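Local coordinates for lysozyme inhibitor LprI-like N-terminal domain-containing protein (Pseudomonas putida, PDB 3GI7), which is a secreted protein of unknown function that belongs to the LprI lysozyme-inhibitor family and may inhibit lysozyme, at residues A23-K27 against N93-A97; A30-L34 against S100-A104. All blocks are in the same frame, centred on the assembly; numbering follows the deposited sequence.

In the fold
Interactions 1 and 2 are successive levels of one interface, where helix 17-49 runs beside helix 86-111 in the same direction. Both segments step forward by seven residues from one to the next, and the centres of the two contacts are 10 Å apart. They meet directly: CB of Ala30 in interaction 2 lies 3.7 Å from O of Ala97 in interaction 1, and OE2 of Glu31 packs 3.4 Å from CG2 of Ile96. Interaction 2 lies nearer the middle of the chain and is the more buried. Both levels touch a second subunit. An unidentified ligand about 3 Å from the Arg103 side chain and a sulfate about 5 Å from Glu31's probably come from the crystallisation liquor.

Interaction 1 (A23-K27 against N93-A97); sequences AAFNK and NSCIA
Helix 23-27 and helix 93-97 run nearly parallel, at 22° to each other. Their axes approach to 8.4 Å. The backbones come closest at the C-terminal ends, where CA of Lys27 and CA of Ala97 are 4.6 Å apart. The small Ala97 side chain is consistent with so close an approach; its CB rests on CA of Lys27 and O of Asn26. One turn back, CB of Asn93 packs against O of Ala23. Water 1 donates to that same Ala23 O at 2.7 Å and, weakly, to O of Asn93.

Lys27 and Asn93 supply the polar link. NZ of Lys27 donates to OD1 of Asn93 at 2.7 Å. The C=O...N angle is 140°, and the nitrogen sits well off the carbonyl plane. The lysine chain leaves with CG anti to the backbone N (chi1 169°) and bends at chi3, which turns NZ back to the amide. On the way, CG lies alongside Ile96, 3.7 Å from its CG2. The two helices are the first and last of a three-helix chain. Ile96 reaches on to Arg70, Asp71 and Cys74 of the middle helix, 55-77, and Cys95 is joined to Cys74 by a disulfide.

ND2, at the other end of the Asn93 amide, touches Ala24, 3.5 Å from its CA. ND2 also donates to water 2, which NZ of Lys27 contacts weakly. Thus both ends of the amide have polar partners. A leucine in place of Lys27 would probably leave OD1 of Asn93 without its charged donor and the amide less firmly fixed in rotation.

Interaction 2 (A30-L34 against S100-A104); sequences AEREL and SDERA
Ser100 opens the contact by placing its CB against Ala30 and Leu34, 4.1 Å from CB of Ala30. Its OG turns back to O of Ile96 in its own helix and also takes a hydrogen bond from water 4, which donates to OE2 of Glu31 as well. Asp101 starts off away from helix 30-34, but its carboxylate returns, and OD1 comes to 3.6 Å from CB of Ala30. Water 3 joins OD1 to O of Ala30. Water 5 joins it to OE1 of Glu33.

Arg103 offers its aliphatic part: CG lies 3.8 Å from CD1 of Leu34. Its guanidinium leads elsewhere, to Glu63 in helix 55-77 and Asp73 of the third subunit. Ala104 closes the level, its CB 4.0 Å from the same CD1. That methyl is 3.6 Å from N of Ala104, against the helix backbone. The Leu34 side chain swings CG away from its own nitrogen (chi1 172°), which lays the two methyls along the partner helix. Trp66 of helix 55-77 also touches Leu34, so the leucine belongs to the core of the three-helix bundle.

OE1 of Glu33 and OD1 of Asp101 are 4.4 Å apart, and water 5, donating to both, probably eases their repulsion.

Interaction 1 (A23-K27 against N93-A97)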
ATOM      1  N   ALA A  23      -3.982  10.469  18.416  1.00 19.14           N
ATOM      2  CA  ALA A  23      -3.208   9.290  17.998  1.00 17.83           C
ATOM      3  C   ALA A  23      -3.777   8.029  18.664  1.00 19.26           C
ATOM      4  O   ALA A  23      -3.971   7.020  17.987  1.00 19.16           O
ATOM      5  CB  ALA A  23      -1.680   9.466  18.310  1.00 17.98           C
ATOM      6  N   ALA A  24      -4.071   8.085  19.956  1.00 18.26           N
ATOM      7  CA  ALA A  24      -4.657   6.923  20.657  1.00 21.60           C
ATOM      8  C   ALA A  24      -6.048   6.635  20.149  1.00 22.05           C
ATOM      9  O   ALA A  24      -6.424   5.488  19.868  1.00 21.43           O
ATOM     10  CB  ALA A  24      -4.681   7.145  22.197  1.00 19.36           C
ATOM     11  N   PHE A  25      -6.825   7.690  19.992  1.00 19.57           N
ATOM     12  CA  PHE A  25      -8.196   7.519  19.527  1.00 20.90           C
ATOM     13  C   PHE A  25      -8.259   6.926  18.105  1.00 21.40           C
ATOM     14  O   PHE A  25      -9.045   6.024  17.822  1.00 22.51           O
ATOM     15  CB  PHE A  25      -8.931   8.868  19.575  1.00 20.60           C
ATOM     16  CG  PHE A  25     -10.383   8.756  19.264  1.00 24.07           C
ATOM     17  CD1 PHE A  25     -10.830   8.869  17.970  1.00 24.57           C
ATOM     18  CD2 PHE A  25     -11.303   8.539  20.278  1.00 35.42           C
ATOM     19  CE1 PHE A  25     -12.178   8.737  17.676  1.00 26.50           C
ATOM     20  CE2 PHE A  25     -12.675   8.449  19.990  1.00 34.53           C
ATOM     21  CZ  PHE A  25     -13.093   8.534  18.689  1.00 25.89           C
ATOM     22  N   ASN A  26      -7.429   7.432  17.200  1.00 21.91           N
ATOM     23  CA  ASN A  26      -7.459   6.952  15.844  0.50 22.18           C
ATOM     24  C   ASN A  26      -6.910   5.520  15.688  1.00 21.91           C
ATOM     25  O   ASN A  26      -7.318   4.792  14.777  1.00 20.59           O
ATOM     26  CB  ASN A  26      -6.766   7.965  14.933  0.50 22.51           C
ATOM     27  CG  ASN A  26      -7.530   9.295  14.848  0.50 21.48           C
ATOM     28  OD1 ASN A  26      -8.784   9.343  14.788  0.50 21.78           O
ATOM     29  ND2 ASN A  26      -6.774  10.379  14.780  0.50 17.04           N
ATOM     30  N   LYS A  27      -6.027   5.101  16.579  1.00 22.64           N
ATOM     31  CA  LYS A  27      -5.637   3.693  16.649  1.00 20.47           C
ATOM     32  C   LYS A  27      -6.857   2.829  16.972  1.00 21.24           C
ATOM     33  O   LYS A  27      -7.049   1.771  16.367  1.00 21.10           O
ATOM     34  CB  LYS A  27      -4.565   3.456  17.708  1.00 23.09           C
ATOM     35  CG  LYS A  27      -4.354   1.916  17.976  1.00 25.00           C
ATOM     36  CD  LYS A  27      -3.342   1.547  18.979  1.00 29.67           C
ATOM     37  CE  LYS A  27      -3.763   1.848  20.374  1.00 35.89           C
ATOM     38  NZ  LYS A  27      -2.610   1.535  21.282  1.00 41.33           N
ATOM     39  N   ASN A  93       1.173   4.395  18.162  1.00 18.69           N
ATOM     40  CA  ASN A  93      -0.239   4.446  17.812  1.00 16.16           C
ATOM     41  C   ASN A  93      -0.495   4.792  16.342  1.00 18.17           C
ATOM     42  O   ASN A  93      -1.395   4.184  15.723  1.00 17.47           O
ATOM     43  CB  ASN A  93      -1.003   5.372  18.768  1.00 18.34           C
ATOM     44  CG  ASN A  93      -1.172   4.787  20.118  1.00 21.75           C
ATOM     45  OD1 ASN A  93      -1.115   3.574  20.277  1.00 22.44           O
ATOM     46  ND2 ASN A  93      -1.416   5.638  21.129  1.00 19.04           N
ATOM     47  N   SER A  94       0.290   5.699  15.766  1.00 18.83           N
ATOM     48  CA  SER A  94       0.189   6.043  14.330  1.00 19.60           C
ATOM     49  C   SER A  94       0.594   4.860  13.451  1.00 19.16           C
ATOM     50  O   SER A  94      -0.045   4.610  12.426  1.00 18.13           O
ATOM     51  CB  SER A  94       1.056   7.256  13.965  1.00 23.55           C
ATOM     52  OG  SER A  94       0.682   8.333  14.804  1.00 29.23           O
ATOM     53  N   CYS A  95       1.619   4.146  13.861  1.00 17.57           N
ATOM     54  CA  CYS A  95       2.083   2.969  13.135  1.00 20.04           C
ATOM     55  C   CYS A  95       0.978   1.881  13.144  1.00 18.11           C
ATOM     56  O   CYS A  95       0.633   1.306  12.094  1.00 18.80           O
ATOM     57  CB  CYS A  95       3.383   2.478  13.756  1.00 19.05           C
ATOM     58  SG  CYS A  95       4.069   1.011  12.936  1.00 25.54           S
ATOM     59  N   ILE A  96       0.402   1.640  14.306  1.00 17.92           N
ATOM     60  CA  ILE A  96      -0.648   0.625  14.460  1.00 17.28           C
ATOM     61  C   ILE A  96      -1.809   1.026  13.574  1.00 18.57           C
ATOM     62  O   ILE A  96      -2.362   0.182  12.843  1.00 18.74           O
ATOM     63  CB  ILE A  96      -1.124   0.419  15.905  1.00 19.03           C
ATOM     64  CG1 ILE A  96      -0.032  -0.163  16.840  1.00 22.03           C
ATOM     65  CG2 ILE A  96      -2.354  -0.530  15.964  1.00 18.58           C
ATOM     66  CD1 ILE A  96       0.557  -1.528  16.420  1.00 20.58           C
ATOM     67  N   ALA A  97      -2.188   2.312  13.608  1.00 16.91           N
ATOM     68  CA  ALA A  97      -3.338   2.772  12.823  1.00 19.33           C
ATOM     69  C   ALA A  97      -3.073   2.596  11.331  1.00 17.98           C
ATOM     70  O   ALA A  97      -3.926   2.020  10.627  1.00 18.44           O
ATOM     71  CB  ALA A  97      -3.732   4.243  13.151  1.00 18.73           C
TER
HETATM   72  O   HOH W   1      -3.198   6.713  15.468  1.00 31.25           O
HETATM   73  O   HOH W   2      -2.728   4.077  23.562  1.00 35.39           O

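Interaction 2 (A30-L34 against S100-A104)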
ATOM      1  N   ALA A  30      -9.101   2.697  13.872  1.00 20.49           N
ATOM      2  CA  ALA A  30      -8.483   1.891  12.809  1.00 20.02           C
ATOM      3  C   ALA A  30      -8.642   0.401  13.146  1.00 21.13           C
ATOM      4  O   ALA A  30      -8.919  -0.425  12.272  1.00 21.65           O
ATOM      5  CB  ALA A  30      -7.016   2.276  12.656  1.00 19.42           C
ATOM      6  N   GLU A  31      -8.462   0.050  14.402  1.00 19.28           N
ATOM      7  CA  GLU A  31      -8.601  -1.337  14.820  1.00 21.15           C
ATOM      8  C   GLU A  31     -10.048  -1.815  14.688  1.00 21.24           C
ATOM      9  O   GLU A  31     -10.269  -2.978  14.307  1.00 22.91           O
ATOM     10  CB  GLU A  31      -8.029  -1.602  16.238  1.00 23.32           C
ATOM     11  CG  GLU A  31      -6.508  -1.427  16.240  1.00 20.00           C
ATOM     12  CD  GLU A  31      -5.756  -1.951  17.441  1.00 33.22           C
ATOM     13  OE1 GLU A  31      -6.227  -1.674  18.542  1.00 30.63           O
ATOM     14  OE2 GLU A  31      -4.690  -2.632  17.245  1.00 31.23           O
ATOM     15  N   ARG A  32     -11.022  -0.956  15.007  1.00 21.24           N
ATOM     16  CA  ARG A  32     -12.444  -1.313  14.873  1.00 22.03           C
ATOM     17  C   ARG A  32     -12.800  -1.461  13.385  1.00 22.80           C
ATOM     18  O   ARG A  32     -13.472  -2.407  12.972  1.00 22.25           O
ATOM     19  CB  ARG A  32     -13.382  -0.255  15.488  1.00 24.96           C
ATOM     20  CG  ARG A  32     -13.437  -0.238  17.005  1.00 35.55           C
ATOM     21  N   GLU A  33     -12.309  -0.562  12.562  1.00 22.95           N
ATOM     22  CA  GLU A  33     -12.542  -0.692  11.107  1.00 22.48           C
ATOM     23  C   GLU A  33     -11.891  -1.966  10.525  1.00 24.61           C
ATOM     24  O   GLU A  33     -12.456  -2.619   9.660  1.00 24.16           O
ATOM     25  CB  GLU A  33     -12.034   0.530  10.397  1.00 23.84           C
ATOM     26  CG  GLU A  33     -12.868   1.743  10.767  1.00 31.42           C
ATOM     27  CD  GLU A  33     -12.462   2.992   9.998  1.00 41.67           C
ATOM     28  OE1 GLU A  33     -11.360   3.020   9.394  1.00 52.04           O
ATOM     29  OE2 GLU A  33     -13.241   3.959  10.015  1.00 51.45           O
ATOM     30  N   LEU A  34     -10.712  -2.330  11.006  1.00 22.20           N
ATOM     31  CA  LEU A  34     -10.080  -3.555  10.551  1.00 20.00           C
ATOM     32  C   LEU A  34     -10.902  -4.767  10.947  1.00 21.16           C
ATOM     33  O   LEU A  34     -11.138  -5.651  10.133  1.00 20.41           O
ATOM     34  CB  LEU A  34      -8.690  -3.683  11.112  1.00 19.19           C
ATOM     35  CG  LEU A  34      -7.969  -5.009  10.869  1.00 22.00           C
ATOM     36  CD1 LEU A  34      -7.838  -5.290   9.371  1.00 17.40           C
ATOM     37  CD2 LEU A  34      -6.576  -5.002  11.540  1.00 19.34           C
ATOM     38  N   SER A 100      -2.966  -1.046  10.311  1.00 17.27           N
ATOM     39  CA  SER A 100      -4.305  -1.587  10.395  1.00 18.45           C
ATOM     40  C   SER A 100      -5.145  -1.142   9.181  1.00 22.90           C
ATOM     41  O   SER A 100      -5.939  -1.941   8.632  1.00 20.90           O
ATOM     42  CB  SER A 100      -5.003  -1.208  11.692  1.00 20.50           C
ATOM     43  OG  SER A 100      -4.271  -1.698  12.823  1.00 19.98           O
ATOM     44  N   ASP A 101      -4.984   0.125   8.770  1.00 20.15           N
ATOM     45  CA  ASP A 101      -5.702   0.649   7.591  1.00 21.58           C
ATOM     46  C   ASP A 101      -5.295  -0.107   6.356  1.00 20.38           C
ATOM     47  O   ASP A 101      -6.164  -0.437   5.533  1.00 20.63           O
ATOM     48  CB  ASP A 101      -5.413   2.136   7.352  1.00 21.74           C
ATOM     49  CG  ASP A 101      -6.026   3.049   8.395  1.00 28.71           C
ATOM     50  OD1 ASP A 101      -6.959   2.615   9.120  1.00 23.53           O
ATOM     51  OD2 ASP A 101      -5.560   4.238   8.423  1.00 29.89           O
ATOM     52  N   GLU A 102      -3.988  -0.327   6.191  1.00 19.75           N
ATOM     53  CA  GLU A 102      -3.489  -1.049   5.030  0.50 19.55           C
ATOM     54  C   GLU A 102      -3.996  -2.510   5.024  1.00 19.38           C
ATOM     55  O   GLU A 102      -4.336  -3.030   3.970  1.00 17.75           O
ATOM     56  CB  GLU A 102      -1.963  -0.977   4.929  0.50 20.56           C
ATOM     57  CG  GLU A 102      -1.451   0.447   4.712  0.50 20.67           C
ATOM     58  CD  GLU A 102       0.028   0.574   5.016  0.50 23.93           C
ATOM     59  OE1 GLU A 102       0.612  -0.405   5.517  0.50 28.16           O
ATOM     60  OE2 GLU A 102       0.621   1.629   4.704  0.50 31.88           O
ATOM     61  N   ARG A 103      -4.050  -3.151   6.188  1.00 17.85           N
ATOM     62  CA  ARG A 103      -4.556  -4.530   6.291  1.00 18.61           C
ATOM     63  C   ARG A 103      -6.036  -4.570   5.963  1.00 16.96           C
ATOM     64  O   ARG A 103      -6.507  -5.488   5.270  1.00 18.83           O
ATOM     65  CB  ARG A 103      -4.300  -5.147   7.674  1.00 19.83           C
ATOM     66  CG  ARG A 103      -4.658  -6.643   7.723  1.00 20.30           C
ATOM     67  CD  ARG A 103      -3.766  -7.464   6.841  1.00 21.37           C
ATOM     68  NE  ARG A 103      -4.058  -8.875   7.015  1.00 18.20           N
ATOM     69  CZ  ARG A 103      -3.404  -9.830   6.352  1.00 16.67           C
ATOM     70  NH1 ARG A 103      -2.430  -9.525   5.506  1.00 18.44           N
ATOM     71  NH2 ARG A 103      -3.751 -11.088   6.547  1.00 19.41           N
ATOM     72  N   ALA A 104      -6.782  -3.565   6.402  1.00 17.66           N
ATOM     73  CA  ALA A 104      -8.191  -3.507   6.141  1.00 19.47           C
ATOM     74  C   ALA A 104      -8.436  -3.407   4.642  1.00 19.04           C
ATOM     75  O   ALA A 104      -9.330  -4.076   4.106  1.00 18.03           O
ATOM     76  CB  ALA A 104      -8.867  -2.340   6.892  1.00 18.10           C
TER
HETATM   77  O   HOH W   3      -8.430   0.272   9.518  1.00 26.33           O
HETATM   78  O   HOH W   4      -4.410  -3.768  14.738  1.00 19.08           O
HETATM   79  O   HOH W   5      -8.999   4.040  10.177  1.00 30.45           O